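Local coordinates for mandelate racemase/muconate lactonizing protein (Paenibacillus sp., PDB 3V5C) that probably dehydrates galacturonate as a magnesium-dependent lyase of the enolase superfamily, here as an engineered variant with magnesium bound, at residues P66-A69 with E70-G74; R75-L78 with D79-D83; T6-Q9 with S10-V14; P289-T292 with H293-L297. The protein carries 1 engineered substitution. One frame throughout, in Å; residues are numbered along the deposited sequence. Where two conformers were deposited one is given.

How the interactions relate
Near the N terminus, interaction 3 closes a beta turn, Q9 to W12, just ahead of strand 14-30. After the strands that follow, the chain returns to the same edge of the molecule: interaction 1 is the short helix starting at P66 and the turns leading out of it, and interaction 2 is the 3-10 segment directly after. All four contacts run in series, with none nested or crossed. The return is stitched to the N-terminal segment, where G74 N meets V14 O, R75 O meets V14 N and R76 NH1 meets S10 O, with L78 packed on I8. Interaction 4, far later in sequence, opens helix 291-303 of the barrel and touches none of the others.

Interaction 1. Residues P66-A69 with E70-G74; sequences PEWA and EDVIG
At the C-terminal part of the short helix that begins at P66, A69 meets V72 and I73 through one carbonyl. A69 O takes two amides: V72 N, at 2.8 Å, comes from above the carbonyl plane, whereas I73 N, at 3.2 Å, lies nearly along the C=O axis. Two bonds thus grip this oxygen as the chain turns toward G74. One turn earlier, E70 N donates to P66 O at 2.8 Å, a regular helical bond, while the bond from D71 N to W68 O is weak.

Among the side chains, W68 and V72 carry the contact. With CG of W68 anti to its backbone N (chi1 -176°), the indole reaches along the helix flank until V72 CG2 sits over one face of its six-membered ring. This CH-pi contact measures 4.0 Å from CG2 to the ring centroid, 24° off the normal, and V72 CG2 comes closest to W68 CZ3, at 3.6 Å. The helix belongs to the N-terminal part of the chain, which in enolase-superfamily proteins forms the capping domain. Here A69 and V72 rest on I17 of strand 14-30, and W68 and V72 both pack on L95 of helix 92-107.

At the outer surface a water joins helix backbone to side chain, donating to E67 O at 2.6 Å and to E70 OE1 at 2.7 Å. The E70 chain bends at its second torsion, which brings the carboxylate back to this water. D71 turns its own carboxylate to R75, the next polar residue along the chain, in a salt bridge.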
loop_
_atom_site.group_PDB
_atom_site.type_symbol
_atom_site.label_atom_id
_atom_site.label_comp_id
_atom_site.label_asym_id
_atom_site.label_seq_id
_atom_site.Cartn_x
_atom_site.Cartn_y
_atom_site.Cartn_z
ATOM N N PRO A 66 -17.904 2.187 18.803
ATOM C CA PRO A 66 -18.969 1.248 19.186
ATOM C C PRO A 66 -20.346 1.803 18.841
ATOM O O PRO A 66 -21.229 1.039 18.464
ATOM C CB PRO A 66 -18.825 1.161 20.705
ATOM C CG PRO A 66 -17.393 1.468 20.963
ATOM C CD PRO A 66 -16.977 2.462 19.918
ATOM N N GLU A 67 -20.521 3.115 18.964
ATOM C CA GLU A 67 -21.829 3.725 18.739
ATOM C C GLU A 67 -22.227 3.676 17.260
ATOM O O GLU A 67 -23.399 3.484 16.926
ATOM C CB GLU A 67 -21.847 5.158 19.280
ATOM C CG GLU A 67 -21.793 5.247 20.816
ATOM C CD GLU A 67 -20.398 5.019 21.408
ATOM O OE1 GLU A 67 -19.395 5.026 20.660
ATOM O OE2 GLU A 67 -20.299 4.854 22.643
ATOM N N TRP A 68 -21.238 3.810 16.385
ATOM C CA TRP A 68 -21.448 3.634 14.950
ATOM C C TRP A 68 -21.868 2.190 14.690
ATOM O O TRP A 68 -22.848 1.930 13.993
ATOM C CB TRP A 68 -20.151 3.955 14.204
ATOM C CG TRP A 68 -20.213 3.925 12.679
ATOM C CD1 TRP A 68 -20.332 5.001 11.850
ATOM C CD2 TRP A 68 -20.093 2.774 11.822
ATOM N NE1 TRP A 68 -20.321 4.596 10.531
ATOM C CE2 TRP A 68 -20.174 3.234 10.489
ATOM C CE3 TRP A 68 -19.936 1.404 12.050
ATOM C CZ2 TRP A 68 -20.107 2.373 9.395
ATOM C CZ3 TRP A 68 -19.872 0.556 10.971
ATOM C CH2 TRP A 68 -19.965 1.033 9.658
ATOM N N ALA A 69 -21.119 1.245 15.256
ATOM C CA ALA A 69 -21.362 -0.158 14.991
ATOM C C ALA A 69 -22.728 -0.586 15.525
ATOM O O ALA A 69 -23.412 -1.403 14.918
ATOM C CB ALA A 69 -20.260 -1.004 15.596
ATOM N N GLU A 70 -23.110 -0.048 16.678
ATOM C CA GLU A 70 -24.381 -0.411 17.295
ATOM C C GLU A 70 -25.514 -0.227 16.290
ATOM O O GLU A 70 -26.435 -1.039 16.221
ATOM C CB GLU A 70 -24.625 0.452 18.535
ATOM C CG GLU A 70 -25.833 0.037 19.375
ATOM C CD GLU A 70 -27.147 0.571 18.824
ATOM O OE1 GLU A 70 -27.130 1.634 18.166
ATOM O OE2 GLU A 70 -28.200 -0.072 19.041
ATOM N N ASP A 71 -25.410 0.831 15.490
ATOM C CA ASP A 71 -26.434 1.163 14.508
ATOM C C ASP A 71 -26.432 0.251 13.275
ATOM O O ASP A 71 -27.365 0.277 12.476
ATOM C CB ASP A 71 -26.277 2.620 14.069
ATOM C CG ASP A 71 -27.534 3.166 13.436
ATOM O OD1 ASP A 71 -28.605 3.057 14.071
ATOM O OD2 ASP A 71 -27.453 3.683 12.300
ATOM N N VAL A 72 -25.384 -0.548 13.116
ATOM C CA VAL A 72 -25.303 -1.463 11.988
ATOM C C VAL A 72 -25.767 -2.873 12.349
ATOM O O VAL A 72 -26.181 -3.625 11.473
ATOM C CB VAL A 72 -23.867 -1.498 11.421
ATOM C CG1 VAL A 72 -23.777 -2.425 10.225
ATOM C CG2 VAL A 72 -23.440 -0.092 11.019
ATOM N N ILE A 73 -25.704 -3.231 13.631
ATOM C CA ILE A 73 -26.186 -4.545 14.062
ATOM C C ILE A 73 -27.643 -4.699 13.636
ATOM O O ILE A 73 -28.439 -3.775 13.823
ATOM C CB ILE A 73 -26.087 -4.734 15.593
ATOM C CG1 ILE A 73 -24.643 -4.520 16.070
ATOM C CG2 ILE A 73 -26.669 -6.106 16.024
ATOM C CD1 ILE A 73 -23.599 -5.374 15.366
ATOM N N GLY A 74 -27.979 -5.845 13.053
ATOM C CA GLY A 74 -29.344 -6.110 12.619
ATOM C C GLY A 74 -29.621 -5.761 11.165
ATOM O O GLY A 74 -30.618 -6.211 10.593
HETATM O O HOH W 1 -25.534 3.856 18.416
#

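Interaction 2. Residues R75-L78 with D79-D83; sequences RRLL and DLFDD
L77 sets CG anti to its backbone N (chi1 173°), which carries CD1 back under the turn to meet both L80 and F81. Its CD1 lies 3.9 Å from F81 CE2 and also touches L80 CD1, the two leucines crossing at about a right angle. On the outer side D79 holds CG beside its own N (chi1 -68°), and R76 does likewise, so the two side chains run alongside each other in the same direction. D79 OD2 comes to 3.6 Å from R76 CB, meeting the aliphatic base of the arginine.

Residues 77-80 form a short 3-10 segment, built on amides that bond to the carbonyl three residues back. D79 N donates to R76 O at 2.9 Å, L80 N to L77 O at 3.0 Å, and F81 N to L78 O at 3.1 Å. The F81 ring brings its edge to this backbone, with CD2 3.5 Å from L77 O. Beneath the turn, L77 packs on V99, W102 and L103 of helix 92-107, and F81 joins it on L103; L78 faces I8 of the N-terminal segment.

A water clamps the start of the turn, accepting from R76 N and donating to D79 OD2 at 2.5 Å. In one of its two conformers the R76 guanidinium bonds through NH1 to S10 O and makes no direct ion pair with D79. With R76 NE 4.7 Å from D79 OD2, the opposite charges may still attract weakly, while the water bonds the D79 carboxylate to the start of the turn, at the exposed side of a segment whose apolar side is buried.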
loop_
_atom_site.group_PDB
_atom_site.type_symbol
_atom_site.label_atom_id
_atom_site.label_comp_id
_atom_site.label_asym_id
_atom_site.label_seq_id
_atom_site.Cartn_x
_atom_site.Cartn_y
_atom_site.Cartn_z
ATOM N N ARG A 75 -28.758 -4.956 10.556
ATOM C CA ARG A 75 -28.914 -4.641 9.143
ATOM C C ARG A 75 -28.629 -5.845 8.243
ATOM O O ARG A 75 -27.781 -6.686 8.552
ATOM C CB ARG A 75 -28.054 -3.431 8.752
ATOM C CG ARG A 75 -28.465 -2.120 9.432
ATOM C CD ARG A 75 -27.716 -0.940 8.840
ATOM N NE ARG A 75 -27.834 0.288 9.632
ATOM C CZ ARG A 75 -28.484 1.378 9.238
ATOM N NH1 ARG A 75 -29.093 1.401 8.057
ATOM N NH2 ARG A 75 -28.527 2.447 10.024
ATOM N N ARG A 76 -29.361 -5.939 7.137
ATOM C CA ARG A 76 -29.127 -6.987 6.148
ATOM C C ARG A 76 -27.862 -6.679 5.346
ATOM O O ARG A 76 -27.659 -5.543 4.911
ATOM C CB ARG A 76 -30.337 -7.111 5.216
ATOM C CG ARG A 76 -31.653 -7.286 5.969
ATOM C CD ARG A 76 -32.847 -7.431 5.035
ATOM N NE ARG A 76 -34.099 -7.502 5.794
ATOM C CZ ARG A 76 -34.704 -8.631 6.160
ATOM N NH1 ARG A 76 -34.196 -9.811 5.834
ATOM N NH2 ARG A 76 -35.832 -8.580 6.857
ATOM N N LEU A 77 -27.003 -7.683 5.189
ATOM C CA LEU A 77 -25.765 -7.522 4.407
ATOM C C LEU A 77 -26.048 -6.932 3.024
ATOM O O LEU A 77 -25.312 -6.065 2.554
ATOM C CB LEU A 77 -25.007 -8.849 4.275
ATOM C CG LEU A 77 -23.789 -8.850 3.337
ATOM C CD1 LEU A 77 -22.736 -7.833 3.786
ATOM C CD2 LEU A 77 -23.189 -10.237 3.290
ATOM N N LEU A 78 -27.105 -7.392 2.362
ATOM C CA LEU A 78 -27.443 -6.845 1.043
ATOM C C LEU A 78 -27.625 -5.329 1.067
ATOM O O LEU A 78 -27.324 -4.648 0.086
ATOM C CB LEU A 78 -28.726 -7.471 0.495
ATOM C CG LEU A 78 -28.619 -8.872 -0.096
ATOM C CD1 LEU A 78 -30.005 -9.366 -0.466
ATOM C CD2 LEU A 78 -27.693 -8.894 -1.314
ATOM N N ASP A 79 -28.125 -4.807 2.180
ATOM C CA ASP A 79 -28.429 -3.385 2.259
ATOM C C ASP A 79 -27.172 -2.523 2.401
ATOM O O ASP A 79 -27.237 -1.298 2.286
ATOM C CB ASP A 79 -29.407 -3.098 3.396
ATOM C CG ASP A 79 -30.797 -3.665 3.126
ATOM O OD1 ASP A 79 -31.164 -3.825 1.937
ATOM O OD2 ASP A 79 -31.511 -3.945 4.103
ATOM N N LEU A 80 -26.035 -3.166 2.662
ATOM C CA LEU A 80 -24.773 -2.437 2.717
ATOM C C LEU A 80 -24.272 -2.091 1.320
ATOM O O LEU A 80 -23.299 -1.355 1.178
ATOM C CB LEU A 80 -23.699 -3.246 3.442
ATOM C CG LEU A 80 -23.993 -3.811 4.828
ATOM C CD1 LEU A 80 -22.671 -4.232 5.463
ATOM C CD2 LEU A 80 -24.722 -2.832 5.708
ATOM N N PHE A 81 -24.907 -2.639 0.290
ATOM C CA PHE A 81 -24.488 -2.403 -1.093
ATOM C C PHE A 81 -25.530 -1.543 -1.803
ATOM O O PHE A 81 -26.717 -1.604 -1.479
ATOM C CB PHE A 81 -24.312 -3.731 -1.835
ATOM C CG PHE A 81 -23.198 -4.585 -1.297
ATOM C CD1 PHE A 81 -21.911 -4.450 -1.794
ATOM C CD2 PHE A 81 -23.432 -5.513 -0.287
ATOM C CE1 PHE A 81 -20.875 -5.235 -1.295
ATOM C CE2 PHE A 81 -22.405 -6.294 0.214
ATOM C CZ PHE A 81 -21.119 -6.152 -0.288
ATOM N N ASP A 82 -25.099 -0.722 -2.756
ATOM C CA ASP A 82 -26.074 0.042 -3.528
ATOM C C ASP A 82 -26.529 -0.740 -4.764
ATOM O O ASP A 82 -26.202 -1.925 -4.917
ATOM C CB ASP A 82 -25.549 1.434 -3.894
ATOM C CG ASP A 82 -24.311 1.388 -4.762
ATOM O OD1 ASP A 82 -24.015 0.322 -5.340
ATOM O OD2 ASP A 82 -23.638 2.436 -4.872
ATOM N N ASP A 83 -27.279 -0.072 -5.637
ATOM C CA ASP A 83 -27.887 -0.716 -6.799
ATOM C C ASP A 83 -26.872 -1.329 -7.752
ATOM O O ASP A 83 -27.236 -2.112 -8.633
ATOM C CB ASP A 83 -28.762 0.276 -7.570
ATOM C CG ASP A 83 -29.849 0.883 -6.711
ATOM O OD1 ASP A 83 -30.187 0.283 -5.668
ATOM O OD2 ASP A 83 -30.366 1.958 -7.081
HETATM O O HOH W 2 -30.931 -3.578 6.513
#

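Interaction 3. Residues T6-Q9 with S10-V14; sequences TGIQ and SDWKV
Q9 lies across one face of the W12 indole, and this pair makes most of the contact. Q9 CB stands over the five-membered ring, 3.8 Å from its centroid and 13° off the normal, a CH-pi contact. The next carbon follows the ring system outward: Q9 CG is 3.6 Å from W12 CZ2. A bend at the second torsion then turns the carboxamide so that its plane stands nearly upright, 81° from that of the indole; the amide therefore does not stack on the ring. The backbone takes part too, since Q9 N also sits over this face, offset toward the rim.

What brings the two residues together is a type I beta turn from Q9 to W12, just before strand 14-30. Its closing bond, W12 N to Q9 O, is weak at 3.3 Å but fairly straight, with an N-H...O angle of 164°. A water reinforces the turn by donating to Q9 O at 2.8 Å and to W12 O at 2.9 Å. Within the turn D11 brings OD1 up against Q9 CB, at 3.0 Å a close approach.

I8 adds an apolar contact, with CG2 3.7 Å from W12 CE3 at the benzenoid end of the indole; G7 O approaches the same end near CH2. W12 is also anchored beyond the turn: R106 makes a cation-pi contact with it, the W102 ring meets it at a steep angle, and I52 of strand 42-52 touches it. S10 packs on L78.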
loop_
_atom_site.group_PDB
_atom_site.type_symbol
_atom_site.label_atom_id
_atom_site.label_comp_id
_atom_site.label_asym_id
_atom_site.label_seq_id
_atom_site.Cartn_x
_atom_site.Cartn_y
_atom_site.Cartn_z
ATOM N N THR A 6 -25.014 -11.806 -6.035
ATOM C CA THR A 6 -26.304 -12.419 -6.365
ATOM C C THR A 6 -26.705 -13.543 -5.405
ATOM O O THR A 6 -27.894 -13.793 -5.192
ATOM C CB THR A 6 -26.319 -12.974 -7.815
ATOM O OG1 THR A 6 -25.218 -13.876 -7.998
ATOM C CG2 THR A 6 -26.215 -11.839 -8.828
ATOM N N GLY A 7 -25.700 -14.208 -4.838
ATOM C CA GLY A 7 -25.904 -15.326 -3.936
ATOM C C GLY A 7 -25.964 -14.933 -2.469
ATOM O O GLY A 7 -25.965 -15.788 -1.590
ATOM N N ILE A 8 -26.009 -13.636 -2.194
ATOM C CA ILE A 8 -26.252 -13.187 -0.831
ATOM C C ILE A 8 -27.748 -13.231 -0.579
ATOM O O ILE A 8 -28.509 -12.557 -1.271
ATOM C CB ILE A 8 -25.741 -11.759 -0.589
ATOM C CG1 ILE A 8 -24.232 -11.688 -0.851
ATOM C CG2 ILE A 8 -26.099 -11.287 0.831
ATOM C CD1 ILE A 8 -23.636 -10.295 -0.702
ATOM N N GLN A 9 -28.161 -14.034 0.400
ATOM C CA GLN A 9 -29.570 -14.140 0.774
ATOM C C GLN A 9 -29.981 -12.927 1.596
ATOM O O GLN A 9 -29.175 -12.363 2.332
ATOM C CB GLN A 9 -29.818 -15.416 1.577
ATOM C CG GLN A 9 -29.207 -16.661 0.955
ATOM C CD GLN A 9 -29.716 -16.942 -0.449
ATOM O OE1 GLN A 9 -30.833 -16.567 -0.804
ATOM N NE2 GLN A 9 -28.895 -17.611 -1.256
ATOM N N SER A 10 -31.238 -12.524 1.478
ATOM C CA SER A 10 -31.693 -11.315 2.157
ATOM C C SER A 10 -31.862 -11.501 3.665
ATOM O O SER A 10 -32.017 -10.526 4.392
ATOM C CB SER A 10 -33.007 -10.824 1.537
ATOM O OG SER A 10 -34.020 -11.784 1.750
ATOM N N ASP A 11 -31.824 -12.743 4.142
ATOM C CA ASP A 11 -31.968 -12.992 5.576
ATOM C C ASP A 11 -30.639 -12.862 6.328
ATOM O O ASP A 11 -30.619 -12.873 7.557
ATOM C CB ASP A 11 -32.588 -14.375 5.843
ATOM C CG ASP A 11 -31.710 -15.514 5.364
ATOM O OD1 ASP A 11 -31.322 -15.512 4.178
ATOM O OD2 ASP A 11 -31.395 -16.409 6.180
ATOM N N TRP A 12 -29.535 -12.749 5.594
ATOM C CA TRP A 12 -28.212 -12.677 6.228
ATOM C C TRP A 12 -27.990 -11.291 6.822
ATOM O O TRP A 12 -27.920 -10.306 6.092
ATOM C CB TRP A 12 -27.105 -12.981 5.223
ATOM C CG TRP A 12 -27.106 -14.396 4.689
ATOM C CD1 TRP A 12 -27.882 -15.441 5.114
ATOM C CD2 TRP A 12 -26.292 -14.909 3.625
ATOM N NE1 TRP A 12 -27.605 -16.565 4.377
ATOM C CE2 TRP A 12 -26.631 -16.269 3.459
ATOM C CE3 TRP A 12 -25.311 -14.351 2.798
ATOM C CZ2 TRP A 12 -26.024 -17.079 2.492
ATOM C CZ3 TRP A 12 -24.709 -15.155 1.844
ATOM C CH2 TRP A 12 -25.068 -16.506 1.700
ATOM N N LYS A 13 -27.883 -11.226 8.147
ATOM C CA LYS A 13 -27.793 -9.960 8.838
ATOM C C LYS A 13 -26.491 -9.845 9.621
ATOM O O LYS A 13 -25.892 -10.855 10.019
ATOM C CB LYS A 13 -28.974 -9.793 9.797
ATOM C CG LYS A 13 -30.333 -9.680 9.102
ATOM C CD LYS A 13 -31.465 -9.602 10.119
ATOM C CE LYS A 13 -32.756 -9.174 9.438
ATOM N NZ LYS A 13 -33.967 -9.508 10.248
ATOM N N VAL A 14 -26.083 -8.605 9.850
ATOM C CA VAL A 14 -24.963 -8.324 10.732
ATOM C C VAL A 14 -25.400 -8.646 12.161
ATOM O O VAL A 14 -26.340 -8.054 12.676
ATOM C CB VAL A 14 -24.534 -6.855 10.630
ATOM C CG1 VAL A 14 -23.380 -6.584 11.593
ATOM C CG2 VAL A 14 -24.154 -6.513 9.189
HETATM O O HOH W 3 -28.466 -9.793 3.337
#

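Interaction 4. Residues P289-T292 with H293-L297; sequences PGFT and HWMEL
P289, just before helix 291-303, packs on H293 of its first turn; the helix links strands 281-282 and 307-308 in a beta-alpha-beta unit of the barrel, and G290 is its N-cap residue. P289, which follows a cis peptide bond, lays CG over one face of the H293 imidazole in a CH-pi contact, 3.6 Å from the ring centroid, with CG only 3.3 Å from H293 CD2. One turn on, M295 makes a Met-aromatic contact, its SD oblique to the F291 ring and 3.7 Å from CE2. The bend at the third torsion of M295 (chi3 47°) turns its methyl away from the F291 ring.

Backbone bonds define the first turns: W294 N to G290 O at 3.0 Å and M295 N to F291 O at 2.9 Å, while E296 N to T292 O is weak. The leading amides F291 N and T292 N are met by the carboxylate of E96, whose charge probably suits the positive end of the helix dipole.

Two side chains have polar partners elsewhere in the fold: W294 NE1 bonds to Y284 O, and E296 forms a salt bridge with R92. A water donates to P289 O at 2.8 Å and accepts from H293 N at 2.9 Å.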
loop_
_atom_site.group_PDB
_atom_site.type_symbol
_atom_site.label_atom_id
_atom_site.label_comp_id
_atom_site.label_asym_id
_atom_site.label_seq_id
_atom_site.Cartn_x
_atom_site.Cartn_y
_atom_site.Cartn_z
ATOM N N PRO A 289 -8.279 6.050 0.875
ATOM C CA PRO A 289 -9.727 5.823 0.851
ATOM C C PRO A 289 -10.189 4.366 0.804
ATOM O O PRO A 289 -11.397 4.137 0.925
ATOM C CB PRO A 289 -10.156 6.524 -0.433
ATOM C CG PRO A 289 -8.974 6.321 -1.351
ATOM C CD PRO A 289 -7.780 6.497 -0.442
ATOM N N GLY A 290 -9.284 3.406 0.634
ATOM C CA GLY A 290 -9.703 2.018 0.745
ATOM C C GLY A 290 -9.906 1.199 -0.518
ATOM O O GLY A 290 -9.689 1.658 -1.646
ATOM N N PHE A 291 -10.312 -0.046 -0.283
ATOM C CA PHE A 291 -10.391 -1.091 -1.293
ATOM C C PHE A 291 -11.521 -0.850 -2.302
ATOM O O PHE A 291 -11.298 -0.916 -3.512
ATOM C CB PHE A 291 -10.600 -2.445 -0.593
ATOM C CG PHE A 291 -10.321 -3.651 -1.480
ATOM C CD1 PHE A 291 -9.071 -4.255 -1.480
ATOM C CD2 PHE A 291 -11.318 -4.186 -2.293
ATOM C CE1 PHE A 291 -8.807 -5.353 -2.283
ATOM C CE2 PHE A 291 -11.066 -5.304 -3.099
ATOM C CZ PHE A 291 -9.798 -5.884 -3.096
ATOM N N THR A 292 -12.729 -0.620 -1.795
ATOM C CA THR A 292 -13.896 -0.390 -2.646
ATOM C C THR A 292 -13.691 0.859 -3.504
ATOM O O THR A 292 -13.966 0.862 -4.716
ATOM C CB THR A 292 -15.168 -0.270 -1.786
ATOM O OG1 THR A 292 -15.328 -1.488 -1.056
ATOM C CG2 THR A 292 -16.390 -0.068 -2.683
ATOM N N HIS A 293 -13.146 1.893 -2.879
ATOM C CA HIS A 293 -12.810 3.120 -3.592
ATOM C C HIS A 293 -11.803 2.815 -4.706
ATOM O O HIS A 293 -11.924 3.282 -5.852
ATOM C CB HIS A 293 -12.230 4.141 -2.615
ATOM C CG HIS A 293 -11.897 5.447 -3.254
ATOM N ND1 HIS A 293 -12.710 6.556 -3.148
ATOM C CD2 HIS A 293 -10.830 5.830 -3.998
ATOM C CE1 HIS A 293 -12.162 7.563 -3.803
ATOM N NE2 HIS A 293 -11.024 7.150 -4.329
ATOM N N TRP A 294 -10.789 2.018 -4.373
ATOM C CA TRP A 294 -9.752 1.669 -5.339
ATOM C C TRP A 294 -10.273 0.826 -6.506
ATOM O O TRP A 294 -9.785 0.954 -7.624
ATOM C CB TRP A 294 -8.579 0.970 -4.638
ATOM C CG TRP A 294 -7.389 1.862 -4.459
ATOM C CD1 TRP A 294 -6.878 2.311 -3.279
ATOM C CD2 TRP A 294 -6.564 2.393 -5.498
ATOM N NE1 TRP A 294 -5.766 3.107 -3.521
ATOM C CE2 TRP A 294 -5.552 3.168 -4.873
ATOM C CE3 TRP A 294 -6.573 2.293 -6.898
ATOM C CZ2 TRP A 294 -4.576 3.847 -5.599
ATOM C CZ3 TRP A 294 -5.581 2.969 -7.624
ATOM C CH2 TRP A 294 -4.594 3.725 -6.968
ATOM N N MET A 295 -11.270 -0.023 -6.269
ATOM C CA MET A 295 -11.865 -0.733 -7.399
ATOM C C MET A 295 -12.428 0.253 -8.439
ATOM O O MET A 295 -12.189 0.115 -9.656
ATOM C CB MET A 295 -12.958 -1.679 -6.909
ATOM C CG MET A 295 -12.372 -2.886 -6.187
ATOM S SD MET A 295 -13.615 -3.905 -5.342
ATOM C CE MET A 295 -14.861 -4.081 -6.617
ATOM N N GLU A 296 -13.156 1.252 -7.961
ATOM C CA GLU A 296 -13.752 2.248 -8.851
ATOM C C GLU A 296 -12.685 3.149 -9.459
ATOM O O GLU A 296 -12.674 3.410 -10.668
ATOM C CB GLU A 296 -14.801 3.083 -8.110
ATOM C CG GLU A 296 -16.015 2.285 -7.664
ATOM C CD GLU A 296 -17.025 3.118 -6.903
ATOM O OE1 GLU A 296 -17.258 4.288 -7.285
ATOM O OE2 GLU A 296 -17.583 2.594 -5.915
ATOM N N LEU A 297 -11.779 3.623 -8.617
ATOM C CA LEU A 297 -10.689 4.469 -9.079
ATOM C C LEU A 297 -9.825 3.771 -10.136
ATOM O O LEU A 297 -9.488 4.361 -11.171
ATOM C CB LEU A 297 -9.852 4.928 -7.886
ATOM C CG LEU A 297 -8.620 5.754 -8.255
ATOM C CD1 LEU A 297 -9.036 7.040 -8.953
ATOM C CD2 LEU A 297 -7.861 6.055 -6.979
HETATM O O HOH W 4 -13.078 2.096 -0.031
HETATM O O HOH W 5 -16.349 -0.325 -5.892
#